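Local coordinates for germination-specific N-acetylmuramoyl-L-alanine amidase, Autolysin (Clostridioides difficile, PDB 7RAG), which probably hydrolyses, as a zinc-dependent amidase, the bond between N-acetylmuramic acid and L-alanine in peptidoglycan, working in complex with the lipoprotein GerS, at residues B[191-194]-B[195-199]; B[124-127]-B[128-131]; B[138-141]-B[142-145]. All coordinates share one frame; numbering follows the deposited sequence.

Contact 1 (B[191-194]-B[195-199])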
# COMPACT_ATOMS: atom_id res chain seq x y z
N GLU B 191 0.62 28.86 14.81
CA GLU B 191 1.40 28.41 13.66
C GLU B 191 1.18 26.93 13.37
O GLU B 191 1.19 26.52 12.20
CB GLU B 191 2.89 28.70 13.89
CG GLU B 191 3.78 28.31 12.72
CD GLU B 191 5.09 29.09 12.68
OE1 GLU B 191 5.43 29.74 13.70
OE2 GLU B 191 5.79 29.06 11.63
N THR B 192 0.96 26.11 14.40
CA THR B 192 0.76 24.68 14.16
C THR B 192 -0.60 24.41 13.55
O THR B 192 -0.75 23.55 12.67
CB THR B 192 0.94 23.91 15.45
OG1 THR B 192 2.11 24.38 16.11
CG2 THR B 192 1.11 22.44 15.13
N TYR B 193 -1.62 25.14 14.00
CA TYR B 193 -2.93 24.98 13.38
C TYR B 193 -2.89 25.45 11.94
O TYR B 193 -3.48 24.82 11.05
CB TYR B 193 -3.97 25.75 14.18
CG TYR B 193 -5.41 25.39 13.86
CD1 TYR B 193 -5.96 24.20 14.30
CD2 TYR B 193 -6.22 26.26 13.14
CE1 TYR B 193 -7.27 23.88 14.02
CE2 TYR B 193 -7.53 25.94 12.85
CZ TYR B 193 -8.04 24.74 13.29
OH TYR B 193 -9.35 24.41 13.02
N GLN B 194 -2.18 26.55 11.67
CA GLN B 194 -2.04 27.02 10.30
C GLN B 194 -1.38 25.96 9.43
O GLN B 194 -1.80 25.75 8.28
CB GLN B 194 -1.23 28.31 10.27
CG GLN B 194 -1.86 29.43 11.09
CD GLN B 194 -0.95 30.64 11.18
OE1 GLN B 194 0.22 30.56 10.82
NE2 GLN B 194 -1.49 31.76 11.65
N GLU B 195 -0.37 25.27 9.96
CA GLU B 195 0.27 24.21 9.18
C GLU B 195 -0.68 23.05 8.92
O GLU B 195 -0.67 22.45 7.84
CB GLU B 195 1.54 23.73 9.87
CG GLU B 195 2.61 24.77 9.91
CD GLU B 195 3.86 24.32 10.67
OE1 GLU B 195 3.87 23.19 11.21
OE2 GLU B 195 4.83 25.10 10.72
N LYS B 196 -1.51 22.70 9.91
CA LYS B 196 -2.51 21.65 9.72
C LYS B 196 -3.45 21.99 8.56
O LYS B 196 -3.75 21.15 7.71
CB LYS B 196 -3.28 21.47 11.02
CG LYS B 196 -3.94 20.12 11.23
CD LYS B 196 -4.04 19.82 12.74
CE LYS B 196 -4.63 18.42 13.01
NZ LYS B 196 -4.60 18.06 14.46
N ILE B 197 -3.93 23.24 8.52
CA ILE B 197 -4.82 23.67 7.45
C ILE B 197 -4.12 23.59 6.10
O ILE B 197 -4.69 23.13 5.10
CB ILE B 197 -5.32 25.10 7.72
CG1 ILE B 197 -6.33 25.10 8.86
CG2 ILE B 197 -5.89 25.72 6.42
CD1 ILE B 197 -6.67 26.46 9.34
N ALA B 198 -2.88 24.08 6.05
CA ALA B 198 -2.14 23.98 4.80
C ALA B 198 -2.02 22.53 4.36
O ALA B 198 -2.22 22.22 3.18
CB ALA B 198 -0.76 24.63 4.94
N TRP B 199 -1.72 21.64 5.30
CA TRP B 199 -1.66 20.21 5.00
C TRP B 199 -2.98 19.70 4.43
O TRP B 199 -3.00 18.97 3.43
CB TRP B 199 -1.30 19.44 6.26
CG TRP B 199 -1.24 18.01 6.00
CD1 TRP B 199 -2.18 17.07 6.33
CD2 TRP B 199 -0.22 17.31 5.28
NE1 TRP B 199 -1.79 15.84 5.88
CE2 TRP B 199 -0.59 15.96 5.23
CE3 TRP B 199 0.99 17.71 4.69
CZ2 TRP B 199 0.20 15.00 4.61
CZ3 TRP B 199 1.77 16.76 4.08
CH2 TRP B 199 1.37 15.42 4.04

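Contact 2 (B[124-127]-B[128-131])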
# COMPACT_ATOMS: atom_id res chain seq x y z
N PHE B 124 -15.45 27.34 -1.35
CA PHE B 124 -16.36 27.84 -2.36
C PHE B 124 -15.72 27.62 -3.73
O PHE B 124 -14.49 27.55 -3.86
CB PHE B 124 -16.67 29.34 -2.20
CG PHE B 124 -17.09 29.74 -0.81
CD1 PHE B 124 -18.43 29.81 -0.47
CD2 PHE B 124 -16.16 30.11 0.13
CE1 PHE B 124 -18.82 30.21 0.80
CE2 PHE B 124 -16.54 30.50 1.40
CZ PHE B 124 -17.86 30.56 1.73
N TYR B 125 -16.57 27.55 -4.73
CA TYR B 125 -16.20 27.39 -6.13
C TYR B 125 -17.09 28.29 -6.96
O TYR B 125 -18.23 28.57 -6.56
CB TYR B 125 -16.35 25.92 -6.58
CG TYR B 125 -17.80 25.45 -6.61
CD1 TYR B 125 -18.54 25.48 -7.79
CD2 TYR B 125 -18.42 24.97 -5.46
CE1 TYR B 125 -19.84 25.06 -7.83
CE2 TYR B 125 -19.72 24.54 -5.48
CZ TYR B 125 -20.43 24.59 -6.67
OH TYR B 125 -21.73 24.16 -6.71
N PRO B 126 -16.62 28.75 -8.12
CA PRO B 126 -17.46 29.62 -8.95
C PRO B 126 -18.64 28.85 -9.52
O PRO B 126 -18.47 27.75 -10.04
CB PRO B 126 -16.50 30.08 -10.05
CG PRO B 126 -15.54 28.94 -10.18
CD PRO B 126 -15.37 28.37 -8.80
N LYS B 127 -19.83 29.45 -9.43
CA LYS B 127 -21.05 28.78 -9.86
C LYS B 127 -20.88 28.11 -11.22
O LYS B 127 -20.23 28.66 -12.11
CB LYS B 127 -22.21 29.78 -9.90
CG LYS B 127 -23.57 29.16 -10.22
CD LYS B 127 -24.71 30.19 -10.25
CE LYS B 127 -24.81 30.91 -11.60
NZ LYS B 127 -26.20 30.84 -12.18
N ASP B 128 -21.39 26.88 -11.34
CA ASP B 128 -21.51 26.14 -12.60
C ASP B 128 -20.18 25.80 -13.26
O ASP B 128 -20.12 25.63 -14.48
CB ASP B 128 -22.37 26.90 -13.61
CG ASP B 128 -23.81 26.99 -13.20
OD1 ASP B 128 -24.29 26.05 -12.53
OD2 ASP B 128 -24.47 27.99 -13.57
N LYS B 129 -19.08 25.71 -12.51
CA LYS B 129 -17.82 25.22 -13.05
C LYS B 129 -17.56 23.88 -12.37
O LYS B 129 -17.32 23.83 -11.16
CB LYS B 129 -16.67 26.20 -12.81
CG LYS B 129 -16.94 27.62 -13.26
CD LYS B 129 -17.47 27.69 -14.68
CE LYS B 129 -16.41 28.17 -15.67
NZ LYS B 129 -15.39 27.12 -16.00
N GLN B 130 -17.63 22.80 -13.15
CA GLN B 130 -17.65 21.46 -12.57
C GLN B 130 -16.29 21.09 -11.99
O GLN B 130 -16.21 20.56 -10.87
CB GLN B 130 -18.07 20.44 -13.63
CG GLN B 130 -18.59 19.16 -13.04
CD GLN B 130 -19.91 19.37 -12.30
OE1 GLN B 130 -20.17 18.75 -11.27
NE2 GLN B 130 -20.75 20.25 -12.84
N ASP B 131 -15.22 21.35 -12.74
CA ASP B 131 -13.88 21.03 -12.26
C ASP B 131 -13.62 21.70 -10.92
O ASP B 131 -13.12 21.06 -9.98
CB ASP B 131 -12.84 21.46 -13.31
CG ASP B 131 -13.05 22.91 -13.82
OD1 ASP B 131 -14.23 23.36 -13.88
OD2 ASP B 131 -12.04 23.61 -14.17

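Contact 3 (B[138-141]-B[142-145])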
# COMPACT_ATOMS: atom_id res chain seq x y z
N CYS B 138 -12.85 18.00 -2.86
CA CYS B 138 -11.64 17.34 -2.35
C CYS B 138 -11.06 18.10 -1.16
O CYS B 138 -10.73 17.51 -0.12
CB CYS B 138 -10.59 17.21 -3.45
SG CYS B 138 -11.00 16.01 -4.74
N ILE B 139 -10.95 19.42 -1.30
CA ILE B 139 -10.36 20.21 -0.23
C ILE B 139 -11.27 20.22 1.00
O ILE B 139 -10.79 20.12 2.13
CB ILE B 139 -10.04 21.62 -0.73
CG1 ILE B 139 -8.89 21.52 -1.73
CG2 ILE B 139 -9.73 22.52 0.42
CD1 ILE B 139 -8.76 22.73 -2.59
N GLN B 140 -12.58 20.32 0.80
CA GLN B 140 -13.49 20.33 1.94
C GLN B 140 -13.46 19.01 2.70
O GLN B 140 -13.46 18.99 3.93
CB GLN B 140 -14.92 20.65 1.49
CG GLN B 140 -15.86 20.96 2.64
CD GLN B 140 -15.47 22.21 3.40
OE1 GLN B 140 -15.20 23.25 2.80
NE2 GLN B 140 -15.44 22.12 4.72
N GLU B 141 -13.41 17.89 1.97
CA GLU B 141 -13.25 16.59 2.61
C GLU B 141 -11.97 16.52 3.44
O GLU B 141 -11.98 16.02 4.57
CB GLU B 141 -13.26 15.48 1.56
CG GLU B 141 -14.61 14.82 1.33
CD GLU B 141 -14.79 14.40 -0.12
OE1 GLU B 141 -13.75 14.34 -0.84
OE2 GLU B 141 -15.95 14.16 -0.54
N GLU B 142 -10.85 17.01 2.89
CA GLU B 142 -9.61 16.99 3.69
C GLU B 142 -9.67 17.96 4.86
O GLU B 142 -9.12 17.67 5.93
CB GLU B 142 -8.40 17.30 2.82
CG GLU B 142 -8.19 16.28 1.75
CD GLU B 142 -8.25 14.88 2.28
OE1 GLU B 142 -7.44 14.55 3.17
OE2 GLU B 142 -9.13 14.11 1.82
N LEU B 143 -10.31 19.12 4.70
CA LEU B 143 -10.43 20.04 5.82
C LEU B 143 -11.21 19.38 6.95
O LEU B 143 -10.81 19.47 8.12
CB LEU B 143 -11.10 21.34 5.38
CG LEU B 143 -10.32 22.27 4.45
CD1 LEU B 143 -11.21 23.42 3.96
CD2 LEU B 143 -9.11 22.84 5.14
N LYS B 144 -12.28 18.67 6.61
CA LYS B 144 -13.02 17.89 7.60
C LYS B 144 -12.14 16.82 8.25
O LYS B 144 -12.04 16.76 9.48
CB LYS B 144 -14.25 17.25 6.96
CG LYS B 144 -15.19 16.57 7.95
CD LYS B 144 -16.21 15.66 7.25
CE LYS B 144 -16.99 14.82 8.27
NZ LYS B 144 -17.69 13.61 7.68
N ARG B 145 -11.51 15.97 7.44
CA ARG B 145 -10.85 14.79 8.00
C ARG B 145 -9.63 15.18 8.83
O ARG B 145 -9.39 14.59 9.88
CB ARG B 145 -10.42 13.82 6.90
CG ARG B 145 -9.66 12.61 7.42
CD ARG B 145 -9.06 11.77 6.28
NE ARG B 145 -8.12 12.53 5.45
CZ ARG B 145 -6.81 12.64 5.71
NH1 ARG B 145 -6.28 12.04 6.76
NH2 ARG B 145 -6.02 13.34 4.92

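Contact 1 (B[191-194]-B[195-199])
The first two turns of helix 191-211 bring Glu191 over Glu195 on one flank and Tyr193 over Ile197 on another. Four successive i+4 backbone hydrogen bonds, from Glu195 N to Glu191 O through Ala198 N to Gln194 O, hold the spacing. The two glutamates cross obliquely, with their carboxylate planes 78° apart, and Glu191 OE2 and Glu195 OE2 approach to 4.2 Å. Lys51 of helix 41-58 makes a salt bridge to each of these oxygens and would be expected to offset their repulsion, while Glu195 OE1 pairs with Lys82 of the lipoprotein chain. Glu195 CG stands beside the backbone N (chi1 -67°), which brings it within 3.2 Å of Glu191 O and sends its extended chain back along the preceding turn. On the apolar flank Ile197 CD1 meets the Tyr193 ring obliquely, 3.7 Å from CE2; both side chains continue onto Val147 of helix 130-147, and Gln194 NE2 reaches back to Leu188 O. Both pairs belong to the last helix of the amidase domain, which here packs against helices 41-58, 130-147 and 182-188 and carries Glu195 and Trp199 to the lipoprotein.

Contact 2 (B[124-127]-B[128-131])
Pro126 and Lys129 stand at the two ends of a type II beta turn that takes the chain from the end of strand 122-126 into helix 130-147, with Lys129 at the N-cap position. The turn's backbone hydrogen bond runs from Lys129 N to Pro126 O, 3.3 Å long and bent to 142° at the hydrogen. Asp128, the third residue of the turn, adopts positive phi (64°), as the type II geometry requires.

Apolar contact reinforces the same pair. The Lys129 chain crosses the proline ring at about a right angle, and its CG lies 3.6 Å from Pro126 CG; CB and CG pack on the proline, and the bent chain beyond leads away.

A third kind of contact sets an aromatic ring against backbone polar atoms. Tyr125 CG lies between the backbone N and the carbonyl carbon, and this setting (chi1 67°) puts CD1 3.9 Å from Lys129 O, while Asp128 N lies at the ring edge, 4.2 Å from CE1. The tyrosine side chain also touches Ser132, Lys133 and Ser136 of the helix.

The charged contact is looser. Lys127 and Asp128 run side by side and point the same way, but Lys127 NZ and Asp128 OD2 form only a long salt bridge of 3.6 Å, and Lys127 CE is no farther from that oxygen, at 3.5 Å. Both residues are exposed, so solvent would be expected to weaken their attraction; the ion pair probably adds little beyond the backbone bond and the Pro126-Lys129 packing.

Contact 3 (B[138-141]-B[142-145])
Ile139 and Leu143 lie side by side on the buried face of helix 130-147, the helix of a beta-alpha-beta unit between strands 122-126 and 156-158. This is the tight part of the contact. Ile139 CG2 meets Leu143 CD1 at 3.9 Å, and both side chains rest against Ile174 of strand 171-178 and Thr123 of strand 122-126. With CG anti to the carbonyl carbon (chi1 -69°), Leu143 leans back over Ile139 O, 3.2 Å from CG; this carbonyl also accepts the hydrogen bond from Leu143 N, 2.8 Å away. Gln140 crosses Leu143 at about a right angle, bringing OE1 to 4.2 Å from Leu143 CD1. The buried amide of Gln140 is satisfied at both ends, OE1 by Thr123 OG1 and NE2 by Ala121 O.

Round the helix, Glu141 and Lys144 make a looser, solvent-facing side. Their contact with the neighbouring turn is confined to the base of each side chain: Lys144 CB passes 3.5 Å from Glu141 O, while the extended lysine leads away. Between these faces Glu142 bends at CG and receives Arg145, whose NH1 forms a salt bridge with Asp85 of the lipoprotein chain. The inner salt bridge is short and lopsided: Arg145 NH2 donates to Glu142 OE1 at 2.6 Å and 160°, nearly along the C-O axis and within the guanidinium plane, whereas Arg145 NE reaches the same oxygen by a weak bond of 3.1 Å.

Followed from the N terminus, the three contacts come in series, none enclosing or crossing another, and none closes a long loop: contact 2 is a beta turn, while contacts 3 and 1 run along helices. Contact 2 makes the bend where the chain leaves strand 122-126 for helix 130-147; contact 3 lies farther along that helix, its centre about 17 Å away. After strands 156-158 and 171-178 and helix 182-188, contact 1 opens helix 191-211. Its centre is about 13 Å from that of contact 3, with nearest atoms about 4 Å apart, because the two long helices pack together, Leu143 on Ala200. Both helices also face the lipoprotein, where one aspartate, Asp85 of that chain, bonds to each.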